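Local coordinates for protein pelota homolog (Archaeoglobus fulgidus, PDB 3OBY), which probably recognises stalled ribosomes, has a predicted endoribonuclease activity, and may promote release of non-functional ribosomes and decay of damaged mRNA, at residues R245-I253 against K314-P324. Numbering follows the deposited sequence.
Sequences RLAEEAEYI and KVVIMSTEFEP
Pro324 fits as a knob between Leu246, Glu249, Ala250 and Ile253, where the backbones come nearest: the CA atoms of Ala250 and Pro324 are 5.2 Å apart. The pyrrolidine rests on the helix through its CB, 3.7 Å from Glu249 CB, while its CG lies against Leu246 O and Ala250 N. Leu246, roughly perpendicular to Phe322, makes a CH-pi contact, its CD1 over one face and 4.0 Å from the ring centroid. The extended Met318 side chain runs past Glu249 in the opposite sense, bringing CE against Tyr252 CB and Ile253 CD1.

Buried within this packing, the Glu249 carboxylate is held from two directions. Arg245 NE donates to Glu249 OE1 at 2.7 Å in an i to i+4 salt bridge, on the anti side and 20° out of the carboxylate plane; OE2 accepts from a water that also donates to Ser319 O. Arg245, bent at chi2 (72°), carries NH1 to 3.0 Å from Ile317 O.

Tyr252 CE2 still packs on Val316 CG2 (3.9 Å), but partly exposed Lys314 forms a looser fringe, its CD and CE each 4.0 Å from Tyr252 OH.

Segment 245-253 crosses strand 314-318 at -110°, axes 9.9 Å apart. This outermost strand of a mixed four-stranded sheet pairs in parallel with 282-288, Val316 bonding to Leu285 and Val287, while Leu328 of helix 323-330 backs Ile253 and Met318. Asp23 of helix 22-31 ties this eRF1 domain 3 contact to domain 1: OD2 salt-bridges Arg245 NH2, and OD1 accepts from Ile317 N.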
ATOM      1  N   ARG A 245       0.774  -6.060  -0.184  1.00 24.64           N
ATOM      2  CA  ARG A 245       1.845  -5.391   0.547  1.00 18.82           C
ATOM      3  C   ARG A 245       2.310  -6.251   1.718  1.00 18.80           C
ATOM      4  O   ARG A 245       3.507  -6.448   1.920  1.00  9.00           O
ATOM      5  CB  ARG A 245       1.359  -4.041   1.069  1.00 21.47           C
ATOM      6  CG  ARG A 245       2.135  -3.530   2.269  1.00 27.42           C
ATOM      7  CD  ARG A 245       3.531  -3.056   1.899  1.00 32.25           C
ATOM      8  NE  ARG A 245       4.256  -2.605   3.084  1.00 27.66           N
ATOM      9  CZ  ARG A 245       5.331  -1.826   3.061  1.00 21.27           C
ATOM     10  NH1 ARG A 245       5.918  -1.474   4.193  1.00 32.71           N
ATOM     11  NH2 ARG A 245       5.812  -1.387   1.912  1.00 10.14           N
ATOM     12  N   LEU A 246       1.359  -6.752   2.495  1.00 12.90           N
ATOM     13  CA  LEU A 246       1.692  -7.583   3.635  1.00 14.01           C
ATOM     14  C   LEU A 246       2.418  -8.828   3.158  1.00 13.53           C
ATOM     15  O   LEU A 246       3.300  -9.336   3.843  1.00 20.22           O
ATOM     16  CB  LEU A 246       0.424  -7.952   4.413  1.00 19.61           C
ATOM     17  CG  LEU A 246      -0.214  -6.777   5.166  1.00 29.47           C
ATOM     18  CD1 LEU A 246      -1.535  -7.201   5.792  1.00 28.40           C
ATOM     19  CD2 LEU A 246       0.760  -6.272   6.231  1.00 19.44           C
ATOM     20  N   ALA A 247       2.052  -9.310   1.975  1.00 11.14           N
ATOM     21  CA  ALA A 247       2.690 -10.489   1.405  1.00  5.55           C
ATOM     22  C   ALA A 247       4.170 -10.220   1.093  1.00 11.97           C
ATOM     23  O   ALA A 247       5.007 -11.116   1.200  1.00 17.06           O
ATOM     24  CB  ALA A 247       1.961 -10.910   0.150  1.00  6.01           C
ATOM     25  N   GLU A 248       4.489  -8.989   0.701  1.00  1.00           N
ATOM     26  CA  GLU A 248       5.861  -8.607   0.394  1.00  5.34           C
ATOM     27  C   GLU A 248       6.673  -8.482   1.683  1.00 18.75           C
ATOM     28  O   GLU A 248       7.866  -8.792   1.712  1.00 26.52           O
ATOM     29  CB  GLU A 248       5.892  -7.271  -0.365  1.00 15.88           C
ATOM     30  CG  GLU A 248       5.241  -7.302  -1.744  1.00 43.74           C
ATOM     31  CD  GLU A 248       5.136  -5.931  -2.398  1.00 59.03           C
ATOM     32  OE1 GLU A 248       4.667  -5.865  -3.555  1.00 68.93           O
ATOM     33  OE2 GLU A 248       5.511  -4.921  -1.760  1.00 63.13           O
ATOM     34  N   GLU A 249       6.029  -8.022   2.753  1.00 20.47           N
ATOM     35  CA  GLU A 249       6.717  -7.874   4.032  1.00 21.86           C
ATOM     36  C   GLU A 249       7.083  -9.238   4.594  1.00 17.04           C
ATOM     37  O   GLU A 249       8.160  -9.414   5.160  1.00 15.68           O
ATOM     38  CB  GLU A 249       5.843  -7.116   5.042  1.00 23.47           C
ATOM     39  CG  GLU A 249       5.677  -5.635   4.728  1.00 26.61           C
ATOM     40  CD  GLU A 249       4.912  -4.872   5.796  1.00 16.86           C
ATOM     41  OE1 GLU A 249       4.590  -3.691   5.562  1.00 33.79           O
ATOM     42  OE2 GLU A 249       4.635  -5.444   6.867  1.00 25.74           O
ATOM     43  N   ALA A 250       6.182 -10.202   4.437  1.00 14.00           N
ATOM     44  CA  ALA A 250       6.430 -11.552   4.923  1.00 16.56           C
ATOM     45  C   ALA A 250       7.597 -12.134   4.142  1.00 20.25           C
ATOM     46  O   ALA A 250       8.397 -12.884   4.688  1.00 22.58           O
ATOM     47  CB  ALA A 250       5.192 -12.421   4.746  1.00  1.00           C
ATOM     48  N   GLU A 251       7.684 -11.769   2.864  1.00 24.73           N
ATOM     49  CA  GLU A 251       8.758 -12.230   1.989  1.00 30.36           C
ATOM     50  C   GLU A 251      10.089 -11.628   2.411  1.00 29.93           C
ATOM     51  O   GLU A 251      11.137 -12.241   2.230  1.00 30.09           O
ATOM     52  CB  GLU A 251       8.465 -11.854   0.536  1.00 45.29           C
ATOM     53  CG  GLU A 251       9.613 -12.131  -0.425  1.00 61.45           C
ATOM     54  CD  GLU A 251      10.134 -13.553  -0.328  1.00 66.13           C
ATOM     55  OE1 GLU A 251       9.313 -14.494  -0.346  1.00 67.27           O
ATOM     56  OE2 GLU A 251      11.366 -13.729  -0.240  1.00 79.25           O
ATOM     57  N   TYR A 252      10.052 -10.417   2.957  1.00 23.27           N
ATOM     58  CA  TYR A 252      11.275  -9.792   3.423  1.00 27.12           C
ATOM     59  C   TYR A 252      11.692 -10.478   4.722  1.00 24.58           C
ATOM     60  O   TYR A 252      12.876 -10.656   4.991  1.00 36.69           O
ATOM     61  CB  TYR A 252      11.074  -8.293   3.649  1.00 31.83           C
ATOM     62  CG  TYR A 252      11.134  -7.479   2.378  1.00 33.91           C
ATOM     63  CD1 TYR A 252      12.251  -7.537   1.546  1.00 32.23           C
ATOM     64  CD2 TYR A 252      10.073  -6.659   2.000  1.00 35.93           C
ATOM     65  CE1 TYR A 252      12.311  -6.805   0.372  1.00 34.22           C
ATOM     66  CE2 TYR A 252      10.122  -5.922   0.827  1.00 39.72           C
ATOM     67  CZ  TYR A 252      11.242  -5.998   0.018  1.00 37.85           C
ATOM     68  OH  TYR A 252      11.293  -5.262  -1.141  1.00 49.67           O
ATOM     69  N   ILE A 253      10.710 -10.875   5.520  1.00 24.37           N
ATOM     70  CA  ILE A 253      10.999 -11.560   6.766  1.00 21.58           C
ATOM     71  C   ILE A 253      11.587 -12.932   6.456  1.00 22.47           C
ATOM     72  O   ILE A 253      12.458 -13.410   7.179  1.00 26.06           O
ATOM     73  CB  ILE A 253       9.731 -11.735   7.632  1.00 21.01           C
ATOM     74  CG1 ILE A 253       9.266 -10.371   8.153  1.00 17.21           C
ATOM     75  CG2 ILE A 253      10.002 -12.727   8.767  1.00  1.00           C
ATOM     76  CD1 ILE A 253      10.329  -9.587   8.906  1.00 15.06           C
ATOM     77  N   LYS A 314      16.771   0.664   0.313  1.00 11.64           N
ATOM     78  CA  LYS A 314      15.323   0.759   0.393  1.00 11.06           C
ATOM     79  C   LYS A 314      14.877   0.595   1.846  1.00 21.48           C
ATOM     80  O   LYS A 314      15.411  -0.236   2.582  1.00 23.10           O
ATOM     81  CB  LYS A 314      14.669  -0.330  -0.464  1.00 13.11           C
ATOM     82  CG  LYS A 314      13.146  -0.249  -0.529  1.00 12.71           C
ATOM     83  CD  LYS A 314      12.543  -1.504  -1.152  1.00 40.10           C
ATOM     84  CE  LYS A 314      11.087  -1.294  -1.573  1.00 44.96           C
ATOM     85  NZ  LYS A 314      10.232  -0.746  -0.483  1.00 55.43           N
ATOM     86  N   VAL A 315      13.902   1.397   2.258  1.00 16.36           N
ATOM     87  CA  VAL A 315      13.381   1.304   3.611  1.00 13.47           C
ATOM     88  C   VAL A 315      12.022   0.619   3.556  1.00 11.65           C
ATOM     89  O   VAL A 315      11.225   0.883   2.664  1.00 15.84           O
ATOM     90  CB  VAL A 315      13.199   2.700   4.258  1.00 22.87           C
ATOM     91  CG1 VAL A 315      12.699   2.544   5.692  1.00  4.13           C
ATOM     92  CG2 VAL A 315      14.514   3.481   4.220  1.00 13.40           C
ATOM     93  N   VAL A 316      11.768  -0.268   4.509  1.00  5.75           N
ATOM     94  CA  VAL A 316      10.494  -0.975   4.583  1.00  1.00           C
ATOM     95  C   VAL A 316       9.981  -0.898   6.021  1.00 14.41           C
ATOM     96  O   VAL A 316      10.529  -1.538   6.922  1.00 14.02           O
ATOM     97  CB  VAL A 316      10.650  -2.458   4.165  1.00  5.27           C
ATOM     98  CG1 VAL A 316       9.369  -3.216   4.454  1.00  1.00           C
ATOM     99  CG2 VAL A 316      10.991  -2.557   2.676  1.00  3.73           C
ATOM    100  N   ILE A 317       8.940  -0.098   6.235  1.00  4.65           N
ATOM    101  CA  ILE A 317       8.373   0.050   7.568  1.00  7.31           C
ATOM    102  C   ILE A 317       7.153  -0.839   7.707  1.00  4.54           C
ATOM    103  O   ILE A 317       6.137  -0.617   7.047  1.00 11.42           O
ATOM    104  CB  ILE A 317       7.952   1.510   7.863  1.00  6.60           C
ATOM    105  CG1 ILE A 317       9.115   2.463   7.599  1.00  1.00           C
ATOM    106  CG2 ILE A 317       7.522   1.637   9.325  1.00 16.57           C
ATOM    107  CD1 ILE A 317       8.750   3.913   7.731  1.00  1.00           C
ATOM    108  N   MET A 318       7.258  -1.840   8.578  1.00  6.02           N
ATOM    109  CA  MET A 318       6.166  -2.776   8.816  1.00  9.35           C
ATOM    110  C   MET A 318       5.423  -2.422  10.094  1.00  8.70           C
ATOM    111  O   MET A 318       6.022  -2.034  11.092  1.00 18.40           O
ATOM    112  CB  MET A 318       6.704  -4.204   8.918  1.00  8.96           C
ATOM    113  CG  MET A 318       7.737  -4.579   7.854  1.00  3.30           C
ATOM    114  SD  MET A 318       8.260  -6.284   8.057  1.00 23.26           S
ATOM    115  CE  MET A 318       9.293  -6.503   6.648  1.00 28.46           C
ATOM    116  N   SER A 319       4.107  -2.555  10.047  1.00 11.42           N
ATOM    117  CA  SER A 319       3.272  -2.263  11.198  1.00  9.73           C
ATOM    118  C   SER A 319       3.117  -3.472  12.099  1.00  9.51           C
ATOM    119  O   SER A 319       2.690  -4.530  11.653  1.00 15.12           O
ATOM    120  CB  SER A 319       1.889  -1.823  10.741  1.00  1.00           C
ATOM    121  OG  SER A 319       0.981  -1.849  11.826  1.00 27.44           O
ATOM    122  N   THR A 320       3.446  -3.311  13.372  1.00  7.32           N
ATOM    123  CA  THR A 320       3.307  -4.407  14.321  1.00  4.09           C
ATOM    124  C   THR A 320       1.849  -4.843  14.483  1.00 13.13           C
ATOM    125  O   THR A 320       1.552  -5.738  15.276  1.00 16.29           O
ATOM    126  CB  THR A 320       3.866  -4.024  15.685  1.00  1.00           C
ATOM    127  OG1 THR A 320       3.254  -2.806  16.130  1.00  7.62           O
ATOM    128  CG2 THR A 320       5.373  -3.815  15.590  1.00  4.27           C
ATOM    129  N   GLU A 321       0.943  -4.212  13.733  1.00 19.06           N
ATOM    130  CA  GLU A 321      -0.473  -4.572  13.781  1.00 20.07           C
ATOM    131  C   GLU A 321      -0.657  -5.908  13.082  1.00 18.30           C
ATOM    132  O   GLU A 321      -1.615  -6.629  13.347  1.00 21.74           O
ATOM    133  CB  GLU A 321      -1.340  -3.532  13.067  1.00 22.28           C
ATOM    134  CG  GLU A 321      -2.853  -3.790  13.187  1.00 43.89           C
ATOM    135  CD  GLU A 321      -3.706  -2.848  12.336  1.00 48.84           C
ATOM    136  OE1 GLU A 321      -3.436  -1.626  12.323  1.00 41.35           O
ATOM    137  OE2 GLU A 321      -4.662  -3.331  11.689  1.00 41.38           O
ATOM    138  N   PHE A 322       0.265  -6.226  12.177  1.00 22.76           N
ATOM    139  CA  PHE A 322       0.206  -7.471  11.420  1.00 22.39           C
ATOM    140  C   PHE A 322       1.349  -8.409  11.799  1.00 30.78           C
ATOM    141  O   PHE A 322       2.233  -8.040  12.578  1.00 32.49           O
ATOM    142  CB  PHE A 322       0.233  -7.150   9.932  1.00 19.29           C
ATOM    143  CG  PHE A 322      -0.759  -6.108   9.541  1.00 24.55           C
ATOM    144  CD1 PHE A 322      -2.123  -6.381   9.573  1.00 21.04           C
ATOM    145  CD2 PHE A 322      -0.338  -4.824   9.207  1.00 28.40           C
ATOM    146  CE1 PHE A 322      -3.050  -5.388   9.280  1.00  6.70           C
ATOM    147  CE2 PHE A 322      -1.261  -3.826   8.913  1.00 10.52           C
ATOM    148  CZ  PHE A 322      -2.619  -4.110   8.953  1.00 15.73           C
ATOM    149  N   GLU A 323       1.335  -9.617  11.245  1.00 21.52           N
ATOM    150  CA  GLU A 323       2.355 -10.602  11.568  1.00 20.89           C
ATOM    151  C   GLU A 323       3.795 -10.238  11.199  1.00 21.24           C
ATOM    152  O   GLU A 323       4.695 -10.343  12.030  1.00 19.54           O
ATOM    153  CB  GLU A 323       1.978 -11.959  10.957  1.00 18.89           C
ATOM    154  CG  GLU A 323       0.638 -12.507  11.454  1.00 24.26           C
ATOM    155  CD  GLU A 323       0.532 -12.562  12.975  1.00 31.30           C
ATOM    156  OE1 GLU A 323       1.181 -13.430  13.596  1.00 28.09           O
ATOM    157  OE2 GLU A 323      -0.199 -11.730  13.556  1.00 39.09           O
ATOM    158  N   PRO A 324       4.039  -9.798   9.956  1.00 14.39           N
ATOM    159  CA  PRO A 324       5.418  -9.455   9.590  1.00  9.58           C
ATOM    160  C   PRO A 324       6.151  -8.538  10.574  1.00 12.75           C
ATOM    161  O   PRO A 324       7.296  -8.792  10.933  1.00 28.47           O
ATOM    162  CB  PRO A 324       5.256  -8.846   8.202  1.00 14.37           C
ATOM    163  CG  PRO A 324       4.108  -9.652   7.635  1.00  9.77           C
ATOM    164  CD  PRO A 324       3.136  -9.667   8.798  1.00  8.70           C
TER
HETATM  165  O   HOH W   1       3.790  -6.123   9.324  1.00  1.00           O